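Local coordinates for protein aerobactin synthase IucC (Klebsiella pneumoniae, PDB 6CN7) that attaches a second N6-acetyl-N6-hydroxylysine to N2-citryl-N6-acetyl-N6-hydroxylysine, probably at the expense of ATP, to complete the siderophore aerobactin, at residues S317-L322 and R439-F445; L322-G328 and V351-P357. The protein carries 5 engineered substitutions. All coordinates share one frame; numbering follows the deposited sequence.

Contact 1 (S317-L322 and R439-F445); sequences SGAVIL and RVLLKDF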
ATOM      1  N   SER A 317      40.096  10.309 -23.240  1.00 48.83           N
ATOM      2  CA  SER A 317      38.729  10.039 -23.667  1.00 48.90           C
ATOM      3  C   SER A 317      37.733  11.019 -23.066  1.00 49.66           C
ATOM      4  O   SER A 317      36.636  11.174 -23.610  1.00 49.36           O
ATOM      5  CB  SER A 317      38.320   8.617 -23.292  1.00 50.18           C
ATOM      6  OG  SER A 317      38.108   8.500 -21.894  1.00 48.83           O
ATOM      7  N   GLY A 318      38.088  11.676 -21.964  1.00 54.68           N
ATOM      8  CA  GLY A 318      37.183  12.573 -21.279  1.00 53.93           C
ATOM      9  C   GLY A 318      36.244  11.906 -20.299  1.00 52.64           C
ATOM     10  O   GLY A 318      35.474  12.610 -19.635  1.00 53.90           O
ATOM     11  N   ALA A 319      36.290  10.581 -20.175  1.00 49.83           N
ATOM     12  CA  ALA A 319      35.342   9.864 -19.330  1.00 49.54           C
ATOM     13  C   ALA A 319      35.350  10.410 -17.907  1.00 50.90           C
ATOM     14  O   ALA A 319      36.405  10.694 -17.337  1.00 56.23           O
ATOM     15  CB  ALA A 319      35.675   8.371 -19.320  1.00 52.90           C
ATOM     16  N   VAL A 320      34.156  10.547 -17.335  1.00 53.94           N
ATOM     17  CA  VAL A 320      33.971  11.099 -16.000  1.00 54.57           C
ATOM     18  C   VAL A 320      33.375  10.027 -15.101  1.00 54.95           C
ATOM     19  O   VAL A 320      32.501   9.262 -15.524  1.00 53.51           O
ATOM     20  CB  VAL A 320      33.064  12.348 -16.027  1.00 55.25           C
ATOM     21  CG1 VAL A 320      32.791  12.855 -14.610  1.00 60.28           C
ATOM     22  CG2 VAL A 320      33.690  13.445 -16.877  1.00 52.46           C
ATOM     23  N   ILE A 321      33.846   9.980 -13.859  1.00 56.45           N
ATOM     24  CA  ILE A 321      33.334   9.073 -12.840  1.00 59.24           C
ATOM     25  C   ILE A 321      32.536   9.907 -11.846  1.00 59.86           C
ATOM     26  O   ILE A 321      33.112  10.664 -11.054  1.00 64.08           O
ATOM     27  CB  ILE A 321      34.470   8.312 -12.140  1.00 65.40           C
ATOM     28  CG1 ILE A 321      35.193   7.391 -13.132  1.00 63.70           C
ATOM     29  CG2 ILE A 321      33.941   7.516 -10.950  1.00 69.26           C
ATOM     30  CD1 ILE A 321      34.343   6.257 -13.682  1.00 62.91           C
ATOM     31  N   LEU A 322      31.214   9.772 -11.881  1.00 59.99           N
ATOM     32  CA  LEU A 322      30.362  10.431 -10.902  1.00 63.43           C
ATOM     33  C   LEU A 322      30.428   9.671  -9.584  1.00 66.45           C
ATOM     34  O   LEU A 322      30.216   8.454  -9.547  1.00 67.83           O
ATOM     35  CB  LEU A 322      28.923  10.510 -11.414  1.00 61.61           C
ATOM     36  CG  LEU A 322      28.739  11.353 -12.682  1.00 60.95           C
ATOM     37  CD1 LEU A 322      27.323  11.245 -13.215  1.00 58.97           C
ATOM     38  CD2 LEU A 322      29.091  12.809 -12.422  1.00 61.75           C
ATOM     39  N   ARG A 439      31.856  13.662 -24.143  1.00 53.15           N
ATOM     40  CA  ARG A 439      32.496  12.657 -23.308  1.00 51.96           C
ATOM     41  C   ARG A 439      31.404  11.860 -22.611  1.00 52.60           C
ATOM     42  O   ARG A 439      30.224  12.217 -22.653  1.00 51.67           O
ATOM     43  CB  ARG A 439      33.454  13.298 -22.301  1.00 56.96           C
ATOM     44  CG  ARG A 439      32.834  14.379 -21.431  1.00 60.45           C
ATOM     45  CD  ARG A 439      33.930  15.179 -20.753  1.00 67.58           C
ATOM     46  NE  ARG A 439      33.432  16.096 -19.733  1.00 72.85           N
ATOM     47  CZ  ARG A 439      33.043  17.344 -19.969  1.00 80.29           C
ATOM     48  NH1 ARG A 439      33.079  17.839 -21.200  1.00 86.55           N
ATOM     49  NH2 ARG A 439      32.612  18.102 -18.971  1.00 80.33           N
ATOM     50  N   VAL A 440      31.810  10.768 -21.975  1.00 51.27           N
ATOM     51  CA  VAL A 440      30.876   9.875 -21.300  1.00 47.66           C
ATOM     52  C   VAL A 440      30.954  10.117 -19.800  1.00 47.67           C
ATOM     53  O   VAL A 440      32.006  10.471 -19.256  1.00 50.06           O
ATOM     54  CB  VAL A 440      31.158   8.397 -21.641  1.00 45.95           C
ATOM     55  CG1 VAL A 440      32.454   7.914 -20.992  1.00 48.17           C
ATOM     56  CG2 VAL A 440      29.988   7.526 -21.229  1.00 44.17           C
ATOM     57  N   LEU A 441      29.819   9.940 -19.125  1.00 50.00           N
ATOM     58  CA  LEU A 441      29.729  10.037 -17.674  1.00 53.40           C
ATOM     59  C   LEU A 441      29.204   8.713 -17.140  1.00 53.94           C
ATOM     60  O   LEU A 441      28.134   8.254 -17.554  1.00 59.53           O
ATOM     61  CB  LEU A 441      28.813  11.186 -17.246  1.00 58.57           C
ATOM     62  CG  LEU A 441      29.371  12.612 -17.316  1.00 61.46           C
ATOM     63  CD1 LEU A 441      29.565  13.070 -18.749  1.00 61.79           C
ATOM     64  CD2 LEU A 441      28.453  13.564 -16.578  1.00 65.78           C
ATOM     65  N   LEU A 442      29.958   8.103 -16.232  1.00 56.65           N
ATOM     66  CA  LEU A 442      29.590   6.832 -15.626  1.00 58.26           C
ATOM     67  C   LEU A 442      29.230   7.059 -14.165  1.00 62.84           C
ATOM     68  O   LEU A 442      29.850   7.884 -13.487  1.00 63.19           O
ATOM     69  CB  LEU A 442      30.738   5.827 -15.740  1.00 57.61           C
ATOM     70  CG  LEU A 442      31.341   5.709 -17.143  1.00 52.36           C
ATOM     71  CD1 LEU A 442      32.601   4.868 -17.109  1.00 50.69           C
ATOM     72  CD2 LEU A 442      30.330   5.130 -18.120  1.00 47.34           C
ATOM     73  N   LYS A 443      28.220   6.329 -13.687  1.00 68.23           N
ATOM     74  CA  LYS A 443      27.683   6.571 -12.352  1.00 73.60           C
ATOM     75  C   LYS A 443      27.390   5.313 -11.542  1.00 76.12           C
ATOM     76  O   LYS A 443      27.441   5.384 -10.311  1.00 78.51           O
ATOM     77  CB  LYS A 443      26.397   7.404 -12.446  1.00 75.08           C
ATOM     78  CG  LYS A 443      25.352   6.839 -13.405  1.00 77.23           C
ATOM     79  CD  LYS A 443      24.140   7.754 -13.534  1.00 80.82           C
ATOM     80  CE  LYS A 443      24.487   9.055 -14.246  1.00 85.59           C
ATOM     81  NZ  LYS A 443      23.286   9.881 -14.555  1.00 88.93           N
ATOM     82  N   ASP A 444      27.097   4.172 -12.164  1.00 76.05           N
ATOM     83  CA  ASP A 444      26.658   2.979 -11.445  1.00 77.14           C
ATOM     84  C   ASP A 444      27.806   1.982 -11.323  1.00 75.21           C
ATOM     85  O   ASP A 444      28.203   1.347 -12.306  1.00 72.93           O
ATOM     86  CB  ASP A 444      25.452   2.348 -12.135  1.00 78.05           C
ATOM     87  CG  ASP A 444      24.170   3.114 -11.867  1.00 82.29           C
ATOM     88  OD1 ASP A 444      23.928   3.461 -10.696  1.00 83.80           O
ATOM     89  OD2 ASP A 444      23.409   3.386 -12.820  1.00 84.64           O
ATOM     90  N   PHE A 445      28.340   1.865 -10.110  1.00 75.09           N
ATOM     91  CA  PHE A 445      29.220   0.774  -9.724  1.00 76.26           C
ATOM     92  C   PHE A 445      28.906   0.419  -8.282  1.00 78.99           C
ATOM     93  O   PHE A 445      28.592   1.289  -7.466  1.00 81.01           O
ATOM     94  CB  PHE A 445      30.695   1.144  -9.871  1.00 77.83           C
ATOM     95  CG  PHE A 445      30.912   2.579 -10.223  1.00 77.19           C
ATOM     96  CD1 PHE A 445      31.035   3.533  -9.229  1.00 77.52           C
ATOM     97  CD2 PHE A 445      30.967   2.976 -11.550  1.00 78.35           C
ATOM     98  CE1 PHE A 445      31.223   4.863  -9.546  1.00 77.76           C
ATOM     99  CE2 PHE A 445      31.154   4.302 -11.884  1.00 80.01           C
ATOM    100  CZ  PHE A 445      31.280   5.253 -10.881  1.00 79.12           C
TER
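Val320 and Ile321 make up a two-residue edge strand that runs parallel to Leu441 and Leu442. Val320 uses both its backbone groups: its N donates to Val440 O (2.9 Å) and its O accepts from Leu442 N along a nearly straight line (N-H...O 175°). Leu442 also accepts, its O taking Leu322 N at 2.8 Å. Together these bonds complete the outermost strand of a mixed four-stranded sheet, in which strand 428-433 lies on the far side of 436-442.

Side chains divide between the two faces. On one, Val320 CB meets Leu441 CG, and Trp360 covers Val320. Arg439 enters from the same side, its CD passing 3.2 Å from Gly318 O. With CG set between the backbone N and the carbonyl carbon (chi1 54°), its extended chain brings the guanidinium alongside Val320, whose CG2 approaches the edge in the plane of the group. Arg439 NH1 ends in a salt bridge with Glu365. Leu322 lies beside Lys443, pointing the same way, with CD1 3.7 Å from the lysine CE.

The other face holds Ala319 CB against Val440 CG1, and Ile321 CD1 against Leu442 CD1; it is covered by helices 291-310, through Phe308, and 395-417. Phe445 closes the end of this row: Ile321 CG2 reaches its CZ at 3.5 Å in an oblique approach, and Leu322 O lies near the same atom. The ring gets there through an unusual first torsion (7°) that nearly eclipses CG with the backbone N, while Lys443 O lies over one ring face, toward the rim. At the start of the edge segment, Ser317 OG, also hydrogen-bonded to Leu314 O, accepts from Ala319 N in an ST turn as the chain leaves helix 312-317 through Gly318.

Contact 2 (L322-G328 and V351-P357); sequences LGEPAAG and VIWRENP
Gly328 and Val351 form a hydrogen-bonded pair in a nearly antiparallel alignment (169°) of strands 326-328 and 351-355, and backbone bonding between the two segments extends to Gly323 and Glu355. Val351 N donates to Gly328 O from above the carbonyl plane; the return bond is weak. Trp353 N gives a straighter bond to Ala326 O (3.0 Å).

Glu355 grips Gly323 twice. Its N donates to Gly323 O, and its side chain, CG anti to the backbone N (chi1 -154°), brings OE1 back to accept from Gly323 N at 2.8 Å through the anti lone pair. Trp360 NE1 holds OE2, which should fix the carboxylate's rotation. Glu324 and Arg354 run side by side with their flat ends 17° apart, joined by a loose salt bridge from OE2 to NE (3.5 Å); Ile352 CG2 packs against the same carboxylate, and Asp444 takes the arginine NH1. The side chains of Leu322 and Pro357 cross at about a right angle, CD1 meeting CG.

Ala326 CB meets Trp353 CD1 obliquely at 3.7 Å, on a face covered by Trp180 and by Leu191 of helix 188-195, while strand 272-275 flanks 350-355 on its other edge.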
ATOM      1  N   LEU A 322      31.214   9.772 -11.881  1.00 59.99           N
ATOM      2  CA  LEU A 322      30.362  10.431 -10.902  1.00 63.43           C
ATOM      3  C   LEU A 322      30.428   9.671  -9.584  1.00 66.45           C
ATOM      4  O   LEU A 322      30.216   8.454  -9.547  1.00 67.83           O
ATOM      5  CB  LEU A 322      28.923  10.510 -11.414  1.00 61.61           C
ATOM      6  CG  LEU A 322      28.739  11.353 -12.682  1.00 60.95           C
ATOM      7  CD1 LEU A 322      27.323  11.245 -13.215  1.00 58.97           C
ATOM      8  CD2 LEU A 322      29.091  12.809 -12.422  1.00 61.75           C
ATOM      9  N   GLY A 323      30.728  10.389  -8.502  1.00 67.28           N
ATOM     10  CA  GLY A 323      31.023   9.771  -7.230  1.00 67.78           C
ATOM     11  C   GLY A 323      29.828   9.705  -6.290  1.00 65.87           C
ATOM     12  O   GLY A 323      28.792  10.332  -6.497  1.00 57.09           O
ATOM     13  N   GLU A 324      30.002   8.907  -5.233  1.00 70.32           N
ATOM     14  CA  GLU A 324      29.039   8.780  -4.140  1.00 72.55           C
ATOM     15  C   GLU A 324      29.685   9.329  -2.873  1.00 69.51           C
ATOM     16  O   GLU A 324      30.329   8.579  -2.122  1.00 73.47           O
ATOM     17  CB  GLU A 324      28.617   7.323  -3.949  1.00 76.53           C
ATOM     18  CG  GLU A 324      27.808   6.760  -5.105  1.00 84.14           C
ATOM     19  CD  GLU A 324      27.373   5.326  -4.874  1.00 90.26           C
ATOM     20  OE1 GLU A 324      27.794   4.733  -3.856  1.00 92.47           O
ATOM     21  OE2 GLU A 324      26.607   4.796  -5.708  1.00 92.06           O
ATOM     22  N   PRO A 325      29.556  10.628  -2.590  1.00 63.09           N
ATOM     23  CA  PRO A 325      30.280  11.194  -1.440  1.00 64.02           C
ATOM     24  C   PRO A 325      29.722  10.777  -0.090  1.00 68.39           C
ATOM     25  O   PRO A 325      30.477  10.761   0.890  1.00 73.37           O
ATOM     26  CB  PRO A 325      30.154  12.707  -1.657  1.00 61.24           C
ATOM     27  CG  PRO A 325      28.937  12.869  -2.506  1.00 63.99           C
ATOM     28  CD  PRO A 325      28.890  11.666  -3.394  1.00 61.23           C
ATOM     29  N   ALA A 326      28.435  10.448   0.003  1.00 66.01           N
ATOM     30  CA  ALA A 326      27.819  10.133   1.283  1.00 67.61           C
ATOM     31  C   ALA A 326      26.878   8.949   1.134  1.00 67.30           C
ATOM     32  O   ALA A 326      26.227   8.775   0.101  1.00 67.95           O
ATOM     33  CB  ALA A 326      27.056  11.338   1.849  1.00 69.00           C
ATOM     34  N   ALA A 327      26.812   8.139   2.188  1.00 68.69           N
ATOM     35  CA  ALA A 327      25.948   6.969   2.222  1.00 67.24           C
ATOM     36  C   ALA A 327      25.593   6.669   3.671  1.00 72.99           C
ATOM     37  O   ALA A 327      26.273   7.113   4.600  1.00 76.42           O
ATOM     38  CB  ALA A 327      26.618   5.755   1.572  1.00 65.76           C
ATOM     39  N   GLY A 328      24.517   5.910   3.855  1.00 72.42           N
ATOM     40  CA  GLY A 328      24.082   5.559   5.193  1.00 74.13           C
ATOM     41  C   GLY A 328      23.107   4.405   5.186  1.00 73.38           C
ATOM     42  O   GLY A 328      22.419   4.149   4.193  1.00 69.11           O
ATOM     43  N   VAL A 351      20.228   5.832   2.818  1.00 64.65           N
ATOM     44  CA  VAL A 351      20.276   6.897   1.821  1.00 60.74           C
ATOM     45  C   VAL A 351      21.647   6.883   1.162  1.00 61.82           C
ATOM     46  O   VAL A 351      22.659   6.600   1.809  1.00 67.10           O
ATOM     47  CB  VAL A 351      19.980   8.277   2.448  1.00 58.79           C
ATOM     48  CG1 VAL A 351      21.011   8.616   3.518  1.00 60.41           C
ATOM     49  CG2 VAL A 351      19.935   9.359   1.372  1.00 53.77           C
ATOM     50  N   ILE A 352      21.670   7.195  -0.131  1.00 58.99           N
ATOM     51  CA  ILE A 352      22.902   7.348  -0.894  1.00 59.03           C
ATOM     52  C   ILE A 352      22.817   8.661  -1.656  1.00 59.03           C
ATOM     53  O   ILE A 352      21.805   8.943  -2.307  1.00 56.15           O
ATOM     54  CB  ILE A 352      23.127   6.174  -1.865  1.00 56.51           C
ATOM     55  CG1 ILE A 352      23.298   4.868  -1.088  1.00 54.15           C
ATOM     56  CG2 ILE A 352      24.347   6.435  -2.753  1.00 55.41           C
ATOM     57  CD1 ILE A 352      23.288   3.629  -1.965  1.00 51.85           C
ATOM     58  N   TRP A 353      23.875   9.463  -1.571  1.00 60.53           N
ATOM     59  CA  TRP A 353      23.964  10.720  -2.301  1.00 59.02           C
ATOM     60  C   TRP A 353      24.911  10.545  -3.480  1.00 61.27           C
ATOM     61  O   TRP A 353      26.036  10.062  -3.313  1.00 62.35           O
ATOM     62  CB  TRP A 353      24.443  11.849  -1.389  1.00 55.40           C
ATOM     63  CG  TRP A 353      23.472  12.167  -0.293  1.00 60.85           C
ATOM     64  CD1 TRP A 353      23.441  11.623   0.959  1.00 65.78           C
ATOM     65  CD2 TRP A 353      22.383  13.099  -0.353  1.00 62.28           C
ATOM     66  NE1 TRP A 353      22.403  12.161   1.683  1.00 65.84           N
ATOM     67  CE2 TRP A 353      21.739  13.069   0.901  1.00 63.48           C
ATOM     68  CE3 TRP A 353      21.893  13.955  -1.343  1.00 62.10           C
ATOM     69  CZ2 TRP A 353      20.630  13.861   1.189  1.00 61.72           C
ATOM     70  CZ3 TRP A 353      20.792  14.743  -1.053  1.00 61.54           C
ATOM     71  CH2 TRP A 353      20.173  14.690   0.201  1.00 62.34           C
ATOM     72  N   ARG A 354      24.448  10.927  -4.667  1.00 60.58           N
ATOM     73  CA  ARG A 354      25.195  10.739  -5.900  1.00 59.60           C
ATOM     74  C   ARG A 354      25.505  12.079  -6.546  1.00 58.75           C
ATOM     75  O   ARG A 354      24.769  13.057  -6.385  1.00 59.65           O
ATOM     76  CB  ARG A 354      24.424   9.876  -6.898  1.00 65.17           C
ATOM     77  CG  ARG A 354      24.563   8.387  -6.678  1.00 73.44           C
ATOM     78  CD  ARG A 354      23.991   7.643  -7.864  1.00 77.88           C
ATOM     79  NE  ARG A 354      24.036   6.197  -7.696  1.00 84.51           N
ATOM     80  CZ  ARG A 354      23.480   5.338  -8.543  1.00 91.21           C
ATOM     81  NH1 ARG A 354      23.566   4.034  -8.319  1.00 97.48           N
ATOM     82  NH2 ARG A 354      22.834   5.782  -9.614  1.00 88.54           N
ATOM     83  N   GLU A 355      26.602  12.101  -7.292  1.00 59.73           N
ATOM     84  CA  GLU A 355      27.044  13.297  -7.993  1.00 64.45           C
ATOM     85  C   GLU A 355      26.219  13.486  -9.261  1.00 63.65           C
ATOM     86  O   GLU A 355      26.156  12.589 -10.108  1.00 61.47           O
ATOM     87  CB  GLU A 355      28.530  13.173  -8.318  1.00 67.13           C
ATOM     88  CG  GLU A 355      29.257  14.486  -8.470  1.00 71.62           C
ATOM     89  CD  GLU A 355      30.755  14.299  -8.579  1.00 79.10           C
ATOM     90  OE1 GLU A 355      31.222  13.153  -8.421  1.00 80.48           O
ATOM     91  OE2 GLU A 355      31.465  15.297  -8.824  1.00 83.30           O
ATOM     92  N   ASN A 356      25.579  14.644  -9.381  1.00 67.13           N
ATOM     93  CA  ASN A 356      24.804  14.988 -10.566  1.00 73.27           C
ATOM     94  C   ASN A 356      25.746  15.416 -11.693  1.00 71.99           C
ATOM     95  O   ASN A 356      26.755  16.074 -11.437  1.00 76.42           O
ATOM     96  CB  ASN A 356      23.823  16.118 -10.237  1.00 80.55           C
ATOM     97  CG  ASN A 356      22.924  16.497 -11.404  1.00 89.36           C
ATOM     98  OD1 ASN A 356      23.365  16.584 -12.549  1.00 93.05           O
ATOM     99  ND2 ASN A 356      21.656  16.753 -11.107  1.00 92.40           N
ATOM    100  N   PRO A 357      25.455  15.044 -12.945  1.00 69.88           N
ATOM    101  CA  PRO A 357      26.320  15.485 -14.052  1.00 67.30           C
ATOM    102  C   PRO A 357      26.627  16.975 -14.059  1.00 68.99           C
ATOM    103  O   PRO A 357      27.749  17.361 -14.409  1.00 67.49           O
ATOM    104  CB  PRO A 357      25.516  15.068 -15.289  1.00 65.72           C
ATOM    105  CG  PRO A 357      24.798  13.846 -14.854  1.00 65.21           C
ATOM    106  CD  PRO A 357      24.461  14.050 -13.396  1.00 68.33           C
TER

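Contact 1 and contact 2 have centres about 14 Å apart and share Leu322, from which the chain leads out of strand 320-321 toward strand 326-330 of the larger antiparallel sheet. Along the sequence come 317-322, 322-328, 351-357 and, much later, 439-445, so the shorter-range antiparallel pairing falls within the span bridged by contact 1. The two also touch directly: besides the pairing of Asp444 with Arg354, Leu441 CD2 packs on Pro357 CB at 3.5 Å. One segment of contact 1 lies in the IucA/IucC family region and the other in the FhuF-like region, so it joins the two, and one continuous chain ties the two sheets of the synthetase together.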